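Local atomic coordinates of putative polysaccharide biosynthesis protein with aminopeptidase-like domain (Clostridium acetobutylicum, PDB entry 3K9T), a protein that binds one zinc ion per subunit and probably takes part in the biosynthesis of modified polysaccharides, with no peptidase activity expected despite its aminopeptidase-like domain. Residues V250-D256 / S313-Y319; I259-T265 / Y287-F293; T185-C189 / F224-T228; S12-G16 / L339-K344. Numbering follows the deposited sequence.

Interaction 1. Residues V250-D256 / S313-Y319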
loop_
_atom_site.group_PDB
_atom_site.type_symbol
_atom_site.label_atom_id
_atom_site.label_comp_id
_atom_site.label_asym_id
_atom_site.label_seq_id
_atom_site.Cartn_x
_atom_site.Cartn_y
_atom_site.Cartn_z
ATOM N N VAL A 250 -18.827 20.587 2.646
ATOM C CA VAL A 250 -19.006 21.753 3.489
ATOM C C VAL A 250 -17.996 22.830 2.981
ATOM O O VAL A 250 -16.780 22.610 2.922
ATOM C CB VAL A 250 -18.745 21.440 4.967
ATOM C CG1 VAL A 250 -18.774 22.722 5.784
ATOM C CG2 VAL A 250 -19.726 20.372 5.534
ATOM N N ALA A 251 -18.511 23.998 2.613
ATOM C CA ALA A 251 -17.685 25.053 2.070
ATOM C C ALA A 251 -17.394 26.088 3.151
ATOM O O ALA A 251 -18.297 26.696 3.721
ATOM C CB ALA A 251 -18.363 25.719 0.879
ATOM N N THR A 252 -16.112 26.293 3.415
ATOM C CA THR A 252 -15.680 27.327 4.318
ATOM C C THR A 252 -14.259 27.696 3.940
ATOM O O THR A 252 -13.596 26.932 3.239
ATOM C CB THR A 252 -15.748 26.853 5.771
ATOM O OG1 THR A 252 -15.244 27.885 6.595
ATOM C CG2 THR A 252 -14.940 25.580 6.005
ATOM N N CYS A 253 -13.818 28.874 4.369
ATOM C CA CYS A 253 -12.433 29.313 4.166
ATOM C C CYS A 253 -11.954 29.173 2.734
ATOM O O CYS A 253 -10.856 28.671 2.501
ATOM C CB CYS A 253 -11.500 28.518 5.091
ATOM S SG CYS A 253 -11.846 28.779 6.854
ATOM N N VAL A 254 -12.777 29.630 1.795
ATOM C CA VAL A 254 -12.525 29.394 0.394
ATOM C C VAL A 254 -12.030 30.640 -0.348
ATOM O O VAL A 254 -11.977 30.629 -1.591
ATOM C CB VAL A 254 -13.797 28.845 -0.327
ATOM C CG1 VAL A 254 -14.074 27.407 0.089
ATOM C CG2 VAL A 254 -14.987 29.761 -0.087
ATOM N N GLY A 255 -11.605 31.672 0.390
ATOM C CA GLY A 255 -11.358 32.983 -0.212
ATOM C C GLY A 255 -9.972 33.608 -0.197
ATOM O O GLY A 255 -9.750 34.631 -0.875
ATOM N N ASP A 256 -9.040 33.045 0.568
ATOM C CA ASP A 256 -7.697 33.601 0.658
ATOM C C ASP A 256 -6.759 33.228 -0.477
ATOM O O ASP A 256 -7.124 32.430 -1.353
ATOM C CB ASP A 256 -7.062 33.216 1.982
ATOM C CG ASP A 256 -6.763 31.740 2.092
ATOM O OD1 ASP A 256 -7.709 30.937 2.373
ATOM O OD2 ASP A 256 -5.569 31.410 1.962
ATOM N N SER A 313 -14.874 18.471 2.677
ATOM C CA SER A 313 -14.773 19.913 2.826
ATOM C C SER A 313 -13.654 20.401 1.944
ATOM O O SER A 313 -12.504 19.989 2.090
ATOM C CB SER A 313 -14.543 20.276 4.286
ATOM O OG SER A 313 -14.613 21.679 4.519
ATOM N N LEU A 314 -14.010 21.239 0.976
ATOM C CA LEU A 314 -13.054 21.774 0.015
ATOM C C LEU A 314 -12.866 23.256 0.345
ATOM O O LEU A 314 -13.805 24.070 0.245
ATOM C CB LEU A 314 -13.524 21.529 -1.421
ATOM C CG LEU A 314 -12.632 22.144 -2.497
ATOM C CD1 LEU A 314 -11.198 21.634 -2.391
ATOM C CD2 LEU A 314 -13.201 21.869 -3.861
HETATM N N MSE A 315 -11.638 23.574 0.747
HETATM C CA MSE A 315 -11.288 24.842 1.324
HETATM C C MSE A 315 -10.091 25.416 0.616
HETATM O O MSE A 315 -9.563 24.797 -0.284
HETATM C CB MSE A 315 -10.883 24.592 2.779
HETATM C CG MSE A 315 -12.015 24.077 3.647
HETATM SE SE MSE A 315 -11.523 23.671 5.451
HETATM C CE MSE A 315 -10.680 22.040 4.922
ATOM N N ARG A 316 -9.693 26.618 1.011
ATOM C CA ARG A 316 -8.365 27.123 0.670
ATOM C C ARG A 316 -7.564 26.972 1.968
ATOM O O ARG A 316 -7.374 25.845 2.396
ATOM C CB ARG A 316 -8.380 28.550 0.090
ATOM C CG ARG A 316 -9.129 28.667 -1.226
ATOM C CD ARG A 316 -8.762 29.911 -2.037
ATOM N NE ARG A 316 -7.592 29.596 -2.825
ATOM C CZ ARG A 316 -7.595 28.953 -3.982
ATOM N NH1 ARG A 316 -8.732 28.600 -4.574
ATOM N NH2 ARG A 316 -6.434 28.659 -4.557
ATOM N N SER A 317 -7.125 28.059 2.605
ATOM C CA SER A 317 -6.399 27.939 3.859
ATOM C C SER A 317 -7.431 27.576 4.907
ATOM O O SER A 317 -8.312 28.344 5.283
ATOM C CB SER A 317 -5.610 29.203 4.239
ATOM O OG SER A 317 -4.691 29.551 3.195
ATOM N N CYS A 318 -7.317 26.345 5.348
ATOM C CA CYS A 318 -8.191 25.792 6.329
ATOM C C CYS A 318 -8.209 26.581 7.668
ATOM O O CYS A 318 -7.222 27.196 8.046
ATOM C CB CYS A 318 -7.749 24.328 6.520
ATOM S SG CYS A 318 -8.684 23.512 7.777
ATOM N N TYR A 319 -9.364 26.583 8.349
ATOM C CA TYR A 319 -9.518 27.169 9.697
ATOM C C TYR A 319 -8.330 26.745 10.590
ATOM O O TYR A 319 -7.916 25.590 10.585
ATOM C CB TYR A 319 -10.881 26.809 10.343
ATOM C CG TYR A 319 -11.365 25.416 10.047
ATOM C CD1 TYR A 319 -10.775 24.306 10.638
ATOM C CD2 TYR A 319 -12.412 25.198 9.157
ATOM C CE1 TYR A 319 -11.215 23.008 10.335
ATOM C CE2 TYR A 319 -12.872 23.901 8.872
ATOM C CZ TYR A 319 -12.272 22.823 9.447
ATOM O OH TYR A 319 -12.717 21.543 9.134
#
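Three residues carry this contact: R316, C253 and D256. C253 sits with both backbone angles positive, the left-handed helical conformation, which aims its carbonyl at the other segment, and R316 N donates to C253 O at 2.8 Å. The same conformation drops the C253 side chain into the bend of 317-319, with CB 3.2 Å from S317 O and SG 3.6 Å from Y319 N; SG lies obliquely 5.5 Å from the Y319 ring centroid. At the far end the D256 carboxylate clamps S317 through both oxygens, OD1 accepting from S317 N at 2.9 Å and OD2 from S317 OG at a very short 2.4 Å. The R316 side chain runs past V254 and D256, with CD 3.3 Å from V254 O and 3.1 Å from D256 O, before the guanidinium leaves for D341 and S342. S313 OG donates to V250 O at 2.8 Å. The contact thus joins the ends of neighbouring parallel strands 245-250 and 311-315 of the mixed sheet, beside the zinc site of the aminopeptidase-like domain. Helix 194-211 lies against the 250-256 loop, where C253 touches the zinc ligand D196; helix 336-355 meets A251 and L314, and strand 260-263 adjoins R316 and Y319.

Interaction 2. Residues I259-T265 / Y287-F293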
loop_
_atom_site.group_PDB
_atom_site.type_symbol
_atom_site.label_atom_id
_atom_site.label_comp_id
_atom_site.label_asym_id
_atom_site.label_seq_id
_atom_site.Cartn_x
_atom_site.Cartn_y
_atom_site.Cartn_z
ATOM N N ILE A 259 -3.152 27.879 -1.087
ATOM C CA ILE A 259 -3.466 26.723 -1.906
ATOM C C ILE A 259 -4.797 26.069 -1.424
ATOM O O ILE A 259 -5.251 26.325 -0.308
ATOM C CB ILE A 259 -2.288 25.677 -1.928
ATOM C CG1 ILE A 259 -2.035 25.083 -0.550
ATOM C CG2 ILE A 259 -0.963 26.290 -2.501
ATOM C CD1 ILE A 259 -1.385 23.649 -0.585
ATOM N N LYS A 260 -5.403 25.241 -2.280
ATOM C CA LYS A 260 -6.615 24.478 -1.928
ATOM C C LYS A 260 -6.286 23.317 -0.998
ATOM O O LYS A 260 -5.211 22.719 -1.066
ATOM C CB LYS A 260 -7.324 23.954 -3.187
ATOM C CG LYS A 260 -7.932 25.072 -4.108
ATOM C CD LYS A 260 -8.515 24.511 -5.390
ATOM C CE LYS A 260 -7.437 24.133 -6.383
ATOM N NZ LYS A 260 -6.694 25.314 -6.851
ATOM N N ASN A 261 -7.213 23.051 -0.092
ATOM C CA ASN A 261 -7.139 21.968 0.849
ATOM C C ASN A 261 -8.430 21.166 0.828
ATOM O O ASN A 261 -9.505 21.720 0.974
ATOM C CB ASN A 261 -6.963 22.521 2.259
ATOM C CG ASN A 261 -5.540 22.947 2.561
ATOM O OD1 ASN A 261 -4.741 22.133 2.971
ATOM N ND2 ASN A 261 -5.233 24.233 2.389
ATOM N N TYR A 262 -8.320 19.852 0.680
ATOM C CA TYR A 262 -9.482 18.962 0.754
ATOM C C TYR A 262 -9.444 18.049 1.956
ATOM O O TYR A 262 -8.511 17.271 2.123
ATOM C CB TYR A 262 -9.594 18.080 -0.485
ATOM C CG TYR A 262 -10.790 17.157 -0.407
ATOM C CD1 TYR A 262 -12.086 17.666 -0.330
ATOM C CD2 TYR A 262 -10.635 15.787 -0.420
ATOM C CE1 TYR A 262 -13.209 16.824 -0.274
ATOM C CE2 TYR A 262 -11.755 14.926 -0.362
ATOM C CZ TYR A 262 -13.033 15.449 -0.291
ATOM O OH TYR A 262 -14.117 14.587 -0.225
ATOM N N LYS A 263 -10.470 18.140 2.790
ATOM C CA LYS A 263 -10.660 17.199 3.895
ATOM C C LYS A 263 -11.587 16.099 3.393
ATOM O O LYS A 263 -12.700 16.350 2.931
ATOM C CB LYS A 263 -11.248 17.891 5.126
ATOM C CG LYS A 263 -11.600 16.982 6.297
ATOM C CD LYS A 263 -12.091 17.825 7.482
ATOM C CE LYS A 263 -12.558 16.981 8.671
ATOM N NZ LYS A 263 -12.861 17.835 9.861
ATOM N N ARG A 264 -11.118 14.872 3.485
ATOM C CA ARG A 264 -11.916 13.755 3.069
ATOM C C ARG A 264 -13.087 13.422 3.975
ATOM O O ARG A 264 -13.102 13.733 5.163
ATOM C CB ARG A 264 -11.043 12.525 3.019
ATOM C CG ARG A 264 -10.014 12.595 1.967
ATOM C CD ARG A 264 -9.198 11.403 2.111
ATOM N NE ARG A 264 -8.387 11.200 0.941
ATOM C CZ ARG A 264 -7.164 10.700 0.976
ATOM N NH1 ARG A 264 -6.587 10.388 2.128
ATOM N NH2 ARG A 264 -6.504 10.532 -0.148
ATOM N N THR A 265 -14.030 12.706 3.388
ATOM C CA THR A 265 -15.094 12.069 4.138
ATOM C C THR A 265 -14.492 11.062 5.103
ATOM O O THR A 265 -13.349 10.632 4.924
ATOM C CB THR A 265 -16.056 11.286 3.201
ATOM O OG1 THR A 265 -15.428 10.068 2.711
ATOM C CG2 THR A 265 -16.498 12.171 2.060
ATOM N N TYR A 287 -1.916 21.695 -4.007
ATOM C CA TYR A 287 -3.018 21.450 -3.096
ATOM C C TYR A 287 -2.585 20.473 -2.017
ATOM O O TYR A 287 -1.506 19.897 -2.056
ATOM C CB TYR A 287 -4.221 20.867 -3.830
ATOM C CG TYR A 287 -3.926 19.546 -4.479
ATOM C CD1 TYR A 287 -3.263 19.496 -5.701
ATOM C CD2 TYR A 287 -4.287 18.337 -3.861
ATOM C CE1 TYR A 287 -2.983 18.278 -6.320
ATOM C CE2 TYR A 287 -3.989 17.104 -4.464
ATOM C CZ TYR A 287 -3.348 17.085 -5.686
ATOM O OH TYR A 287 -3.052 15.894 -6.293
ATOM N N TYR A 288 -3.438 20.292 -1.031
ATOM C CA TYR A 288 -3.129 19.363 0.005
ATOM C C TYR A 288 -4.405 18.638 0.340
ATOM O O TYR A 288 -5.472 19.249 0.352
ATOM C CB TYR A 288 -2.524 20.093 1.206
ATOM C CG TYR A 288 -2.228 19.169 2.342
ATOM C CD1 TYR A 288 -1.128 18.301 2.290
ATOM C CD2 TYR A 288 -3.053 19.132 3.473
ATOM C CE1 TYR A 288 -0.852 17.428 3.337
ATOM C CE2 TYR A 288 -2.790 18.259 4.514
ATOM C CZ TYR A 288 -1.684 17.412 4.434
ATOM O OH TYR A 288 -1.432 16.545 5.459
ATOM N N VAL A 289 -4.301 17.331 0.570
ATOM C CA VAL A 289 -5.440 16.506 0.963
ATOM C C VAL A 289 -5.202 16.018 2.384
ATOM O O VAL A 289 -4.103 15.608 2.696
ATOM C CB VAL A 289 -5.587 15.304 0.036
ATOM C CG1 VAL A 289 -6.739 14.362 0.533
ATOM C CG2 VAL A 289 -5.775 15.761 -1.404
ATOM N N ALA A 290 -6.219 16.066 3.236
ATOM C CA ALA A 290 -6.128 15.575 4.629
ATOM C C ALA A 290 -7.155 14.508 4.827
ATOM O O ALA A 290 -8.183 14.533 4.193
ATOM C CB ALA A 290 -6.396 16.708 5.623
ATOM N N ASP A 291 -6.891 13.573 5.715
ATOM C CA ASP A 291 -7.896 12.574 6.096
ATOM C C ASP A 291 -8.904 13.201 7.037
ATOM O O ASP A 291 -8.679 14.247 7.635
ATOM C CB ASP A 291 -7.264 11.353 6.794
ATOM C CG ASP A 291 -6.445 10.458 5.833
ATOM O OD1 ASP A 291 -7.007 9.937 4.848
ATOM O OD2 ASP A 291 -5.229 10.274 6.083
ATOM N N PHE A 292 -10.035 12.534 7.161
ATOM C CA PHE A 292 -11.073 12.955 8.065
ATOM C C PHE A 292 -10.608 12.973 9.499
ATOM O O PHE A 292 -9.801 12.182 9.901
ATOM C CB PHE A 292 -12.256 12.006 7.978
ATOM C CG PHE A 292 -13.363 12.293 8.986
ATOM C CD1 PHE A 292 -14.315 13.254 8.729
ATOM C CD2 PHE A 292 -13.469 11.547 10.157
ATOM C CE1 PHE A 292 -15.338 13.489 9.616
ATOM C CE2 PHE A 292 -14.472 11.777 11.044
ATOM C CZ PHE A 292 -15.423 12.755 10.771
ATOM N N PHE A 293 -11.135 13.928 10.248
ATOM C CA PHE A 293 -11.034 13.955 11.701
ATOM C C PHE A 293 -12.369 14.526 12.141
ATOM O O PHE A 293 -12.855 15.445 11.483
ATOM C CB PHE A 293 -9.857 14.816 12.178
ATOM C CG PHE A 293 -9.741 16.145 11.475
ATOM C CD1 PHE A 293 -9.045 16.254 10.284
ATOM C CD2 PHE A 293 -10.315 17.289 12.017
ATOM C CE1 PHE A 293 -8.932 17.486 9.642
ATOM C CE2 PHE A 293 -10.195 18.511 11.389
ATOM C CZ PHE A 293 -9.504 18.609 10.204
HETATM O O HOH W 1 -10.786 10.111 5.589
#
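Strands 260-263 and 287-290 run parallel, 4.7 Å apart at 15°, in a beta-alpha-beta unit connected by helix 271-282. Y288 N donates to K260 O (3.0 Å), Y262 N to Y288 O (2.9 Å), A290 N to Y262 O (2.8 Å) and R264 N to A290 O (3.0 Å). Along the other edge of 260-263, N261 and K263 pair with M315 and S313. Beyond the ladder, one water donates to T265 O (2.7 Å) and accepts from F292 N (3.0 Å). K263 is extended: its NZ donates to F293 O at 2.9 Å and stands 3.4 Å over the F293 ring centroid (cation-pi), with E299 as countercharge. R264 NH1 forms a salt bridge with D291 OD1 at 2.8 Å, and R264 NE is salt-bridged to E277. Y262 OH and T265 OG1 go to D273, N261 ND2 to R316 O and K260 NZ to D341. All three cations thus have acids, but between the segments one salt bridge and the K263-F293 contacts supplement the backbone bonds.

Interaction 3. Residues T185-C189 / F224-T228. With IMD (imidazole), chain E.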
loop_
_atom_site.group_PDB
_atom_site.type_symbol
_atom_site.label_atom_id
_atom_site.label_comp_id
_atom_site.label_asym_id
_atom_site.label_seq_id
_atom_site.Cartn_x
_atom_site.Cartn_y
_atom_site.Cartn_z
ATOM N N THR A 185 -23.183 22.599 1.959
ATOM C CA THR A 185 -23.589 23.330 3.139
ATOM C C THR A 185 -22.565 24.391 3.482
ATOM O O THR A 185 -21.386 24.269 3.140
ATOM C CB THR A 185 -23.755 22.374 4.352
ATOM O OG1 THR A 185 -22.484 22.125 4.981
ATOM C CG2 THR A 185 -24.375 21.062 3.913
ATOM N N THR A 186 -23.008 25.436 4.162
ATOM C CA THR A 186 -22.076 26.414 4.694
ATOM C C THR A 186 -22.706 27.046 5.944
ATOM O O THR A 186 -23.939 26.998 6.112
ATOM C CB THR A 186 -21.680 27.448 3.631
ATOM O OG1 THR A 186 -20.514 28.152 4.075
ATOM C CG2 THR A 186 -22.842 28.435 3.331
ATOM N N TYR A 187 -21.880 27.651 6.807
ATOM C CA TYR A 187 -22.385 28.161 8.077
ATOM C C TYR A 187 -22.463 29.700 8.172
ATOM O O TYR A 187 -21.571 30.430 7.748
ATOM C CB TYR A 187 -21.661 27.488 9.271
ATOM C CG TYR A 187 -20.166 27.595 9.249
ATOM C CD1 TYR A 187 -19.551 28.708 9.756
ATOM C CD2 TYR A 187 -19.364 26.585 8.719
ATOM C CE1 TYR A 187 -18.209 28.847 9.744
ATOM C CE2 TYR A 187 -17.988 26.711 8.722
ATOM C CZ TYR A 187 -17.413 27.854 9.223
ATOM O OH TYR A 187 -16.035 28.056 9.230
ATOM N N THR A 188 -23.563 30.167 8.761
ATOM C CA THR A 188 -23.946 31.579 8.723
ATOM C C THR A 188 -23.800 32.358 10.037
ATOM O O THR A 188 -24.218 33.516 10.123
ATOM C CB THR A 188 -25.380 31.655 8.299
ATOM O OG1 THR A 188 -26.126 30.742 9.111
ATOM C CG2 THR A 188 -25.496 31.271 6.813
ATOM N N CYS A 189 -23.151 31.730 11.020
ATOM C CA CYS A 189 -23.090 32.240 12.378
ATOM C C CYS A 189 -21.921 33.195 12.678
ATOM O O CYS A 189 -21.950 33.900 13.689
ATOM C CB CYS A 189 -23.023 31.054 13.327
ATOM S SG CYS A 189 -21.606 29.966 12.992
ATOM N N PHE A 224 -27.803 26.794 4.309
ATOM C CA PHE A 224 -27.170 27.918 4.999
ATOM C C PHE A 224 -27.708 27.949 6.455
ATOM O O PHE A 224 -28.851 28.321 6.703
ATOM C CB PHE A 224 -27.492 29.230 4.330
ATOM C CG PHE A 224 -27.078 29.332 2.912
ATOM C CD1 PHE A 224 -27.854 28.777 1.902
ATOM C CD2 PHE A 224 -25.971 30.082 2.559
ATOM C CE1 PHE A 224 -27.492 28.938 0.558
ATOM C CE2 PHE A 224 -25.619 30.255 1.222
ATOM C CZ PHE A 224 -26.378 29.678 0.228
ATOM N N ALA A 225 -26.867 27.588 7.410
ATOM C CA ALA A 225 -27.317 27.364 8.780
ATOM C C ALA A 225 -26.178 27.664 9.733
ATOM O O ALA A 225 -25.002 27.541 9.340
ATOM C CB ALA A 225 -27.749 25.943 8.934
ATOM N N PRO A 226 -26.499 28.050 10.987
ATOM C CA PRO A 226 -25.399 28.233 11.942
ATOM C C PRO A 226 -24.623 26.954 12.121
ATOM O O PRO A 226 -25.231 25.872 12.108
ATOM C CB PRO A 226 -26.127 28.557 13.269
ATOM C CG PRO A 226 -27.545 28.098 13.087
ATOM C CD PRO A 226 -27.805 28.314 11.612
ATOM N N GLU A 227 -23.314 27.058 12.358
ATOM C CA GLU A 227 -22.522 25.853 12.563
ATOM C C GLU A 227 -22.992 25.020 13.760
ATOM O O GLU A 227 -23.465 25.537 14.764
ATOM C CB GLU A 227 -21.026 26.153 12.696
ATOM C CG GLU A 227 -20.153 24.877 12.519
ATOM C CD GLU A 227 -18.662 25.142 12.602
ATOM O OE1 GLU A 227 -18.243 25.708 13.615
ATOM O OE2 GLU A 227 -17.902 24.760 11.679
ATOM N N THR A 228 -22.843 23.709 13.614
ATOM C CA THR A 228 -23.162 22.746 14.633
ATOM C C THR A 228 -24.643 22.708 14.930
ATOM O O THR A 228 -25.299 21.790 14.497
ATOM C CB THR A 228 -22.252 22.892 15.915
ATOM O OG1 THR A 228 -20.925 22.620 15.511
ATOM C CG2 THR A 228 -22.593 21.882 17.021
HETATM N N1 IMD E . -15.597 25.939 12.159
HETATM C C2 IMD E . -15.986 27.234 12.150
HETATM N N3 IMD E . -14.942 27.988 12.488
HETATM C C4 IMD E . -13.880 27.185 12.691
HETATM C C5 IMD E . -14.296 25.881 12.480
#
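The ring of Y187 carries the carboxylate of E227 over one face, with E227 OE2 3.5 Å from Y187 CE2. These residues belong to a beta-alpha-beta unit of the aminopeptidase-like domain, in which strand 181-187 runs into helix 194-211 and returns as the adjacent parallel strand 219-225. Here the two strands are ending: A225 N donates to T186 O at 3.3 Å and T188 N to A225 O at 3.0 Å, after which the chains enter loops. On the face bearing T186 and F224, T186 CG2 lies 3.6 Å from F224 CD2, and T188 CG2 sits at the edge of the F224 ring, 3.8 Å from F224 CB. C189 packs its CB 4.0 Å from P226 CB.

The other face leads to the metal. Y187 OH bonds to D196, a zinc ligand, and the Y187 ring also meets H190, another ligand; E227 bonds to S297. An imidazole, probably from the crystallisation liquor, occupies the pocket beside them, donating from N1 to E227 OE2 at 2.6 Å. Just past the strand ends, one more polar tie joins the loops: E227 N points its hydrogen at C189 SG, 3.4 Å away, with an angle of 166° at the hydrogen.

Interaction 4. Residues S12-G16 / L339-K344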
loop_
_atom_site.group_PDB
_atom_site.type_symbol
_atom_site.label_atom_id
_atom_site.label_comp_id
_atom_site.label_asym_id
_atom_site.label_seq_id
_atom_site.Cartn_x
_atom_site.Cartn_y
_atom_site.Cartn_z
ATOM N N SER A 12 -14.861 32.792 -14.666
ATOM C CA SER A 12 -14.720 32.714 -13.223
ATOM C C SER A 12 -14.001 33.918 -12.622
ATOM O O SER A 12 -14.274 34.290 -11.476
ATOM C CB SER A 12 -14.048 31.402 -12.830
ATOM O OG SER A 12 -12.702 31.441 -13.189
ATOM N N SER A 13 -13.110 34.530 -13.391
ATOM C CA SER A 13 -12.467 35.726 -12.936
ATOM C C SER A 13 -13.482 36.798 -12.607
ATOM O O SER A 13 -13.464 37.365 -11.519
ATOM C CB SER A 13 -11.534 36.271 -13.994
ATOM O OG SER A 13 -11.348 37.652 -13.757
ATOM N N GLU A 14 -14.354 37.097 -13.555
ATOM C CA GLU A 14 -15.410 38.059 -13.314
ATOM C C GLU A 14 -16.308 37.626 -12.126
ATOM O O GLU A 14 -16.649 38.437 -11.270
ATOM C CB GLU A 14 -16.223 38.207 -14.593
ATOM C CG GLU A 14 -17.394 39.190 -14.537
ATOM C CD GLU A 14 -18.168 39.208 -15.846
ATOM O OE1 GLU A 14 -17.636 39.681 -16.882
ATOM O OE2 GLU A 14 -19.315 38.724 -15.829
ATOM N N THR A 15 -16.682 36.349 -12.066
ATOM C CA THR A 15 -17.516 35.869 -10.954
ATOM C C THR A 15 -16.800 35.982 -9.598
ATOM O O THR A 15 -17.445 36.256 -8.599
ATOM C CB THR A 15 -17.971 34.425 -11.191
ATOM O OG1 THR A 15 -18.567 34.363 -12.496
ATOM C CG2 THR A 15 -18.965 33.948 -10.101
ATOM N N GLY A 16 -15.477 35.780 -9.558
ATOM C CA GLY A 16 -14.723 35.957 -8.306
ATOM C C GLY A 16 -14.930 37.374 -7.748
ATOM O O GLY A 16 -15.052 37.612 -6.532
ATOM N N LEU A 339 -11.004 33.340 -4.693
ATOM C CA LEU A 339 -12.442 33.121 -4.792
ATOM C C LEU A 339 -12.810 32.572 -6.175
ATOM O O LEU A 339 -13.533 31.556 -6.290
ATOM C CB LEU A 339 -13.160 34.405 -4.514
ATOM C CG LEU A 339 -13.081 34.836 -3.061
ATOM C CD1 LEU A 339 -13.352 36.335 -3.010
ATOM C CD2 LEU A 339 -14.046 34.020 -2.172
ATOM N N ALA A 340 -12.265 33.191 -7.218
ATOM C CA ALA A 340 -12.455 32.698 -8.588
ATOM C C ALA A 340 -12.034 31.238 -8.710
ATOM O O ALA A 340 -12.751 30.420 -9.297
ATOM C CB ALA A 340 -11.656 33.555 -9.580
ATOM N N ASP A 341 -10.874 30.908 -8.148
ATOM C CA ASP A 341 -10.345 29.556 -8.282
ATOM C C ASP A 341 -11.145 28.539 -7.487
ATOM O O ASP A 341 -11.369 27.420 -7.945
ATOM C CB ASP A 341 -8.884 29.480 -7.869
ATOM C CG ASP A 341 -8.298 28.088 -8.079
ATOM O OD1 ASP A 341 -7.977 27.734 -9.234
ATOM O OD2 ASP A 341 -8.167 27.346 -7.086
ATOM N N SER A 342 -11.531 28.893 -6.275
ATOM C CA SER A 342 -12.390 27.997 -5.496
ATOM C C SER A 342 -13.731 27.729 -6.222
ATOM O O SER A 342 -14.221 26.626 -6.249
ATOM C CB SER A 342 -12.638 28.584 -4.120
ATOM O OG SER A 342 -11.417 28.739 -3.412
ATOM N N TYR A 343 -14.306 28.749 -6.834
ATOM C CA TYR A 343 -15.576 28.596 -7.537
ATOM C C TYR A 343 -15.431 27.700 -8.768
ATOM O O TYR A 343 -16.230 26.807 -8.987
ATOM C CB TYR A 343 -16.060 29.981 -7.895
ATOM C CG TYR A 343 -17.109 30.116 -8.965
ATOM C CD1 TYR A 343 -18.457 30.001 -8.664
ATOM C CD2 TYR A 343 -16.752 30.471 -10.261
ATOM C CE1 TYR A 343 -19.418 30.183 -9.627
ATOM C CE2 TYR A 343 -17.722 30.649 -11.246
ATOM C CZ TYR A 343 -19.048 30.512 -10.915
ATOM O OH TYR A 343 -20.012 30.706 -11.864
ATOM N N LYS A 344 -14.402 27.966 -9.558
ATOM C CA LYS A 344 -14.033 27.142 -10.707
ATOM C C LYS A 344 -13.851 25.667 -10.277
ATOM O O LYS A 344 -14.337 24.727 -10.938
ATOM C CB LYS A 344 -12.753 27.747 -11.332
ATOM C CG LYS A 344 -12.033 26.938 -12.397
ATOM C CD LYS A 344 -11.202 27.855 -13.324
ATOM C CE LYS A 344 -9.776 28.090 -12.857
ATOM N NZ LYS A 344 -8.928 26.920 -13.162
HETATM O O HOH W 2 -19.056 32.186 -13.852
#
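Helix segments 12-16, near the N-terminus, and 339-344, 323 residues on, cross at 120° with their axes only 7.9 Å apart. G16 explains the closeness: lacking a side chain, its CA can lie 4.0 Å from the CA of A340, whereas a CB modelled there would come within 2.9 Å of A340 CB. The A340 methyl points into the partner helix and rests 3.3 Å from S12 O, a carbonyl already bonded to G16 N at 2.7 Å. Y343 (chi1 t) points at helix 12-26, and its ring packs on S12 and T15. T15 in the m rotamer lays CG2 over the Y343 ring face, 3.7 Å from its centroid (CH-pi), leaving OG1 to meet N11 O and a water at 2.6 Å; that water also bonds to Y343 OH at 2.7 Å. S12 approaches the ring at its edge, CB to Y343 CD2 being 3.8 Å, and its p rotamer takes OG to a weak bond with I9 O. K344 brushes S12 OG with CD at 3.9 Å, then turns its amine away. Around the crossing, Y343 also packs on helix 194-211 and on Y8 of helix 5-10, while L339 lies along I19 and I23 farther down helix 12-26.

Interaction 1 is the hub, touching each of the other three. Toward interaction 3, A251 O meets T186 OG1 at 2.7 Å and T252 OG1 meets Y187 OH at 2.8 Å; Y187 lies about 4 Å from the zinc, side chain to metal, and Y319 about 6 Å. Both contacts also flank the imidazole. Toward interaction 2, the strands are sheet neighbours, with M315 N 2.8 Å from N261 O. Interaction 4 joins through D341, whose OD2 binds R316 NH1 at 2.9 Å and K260 NZ of interaction 2 at 2.5 Å. Interactions 3 and 4 stay about 11 Å apart at their nearest atoms, so the helix crossing reaches the metal-site side through interaction 1.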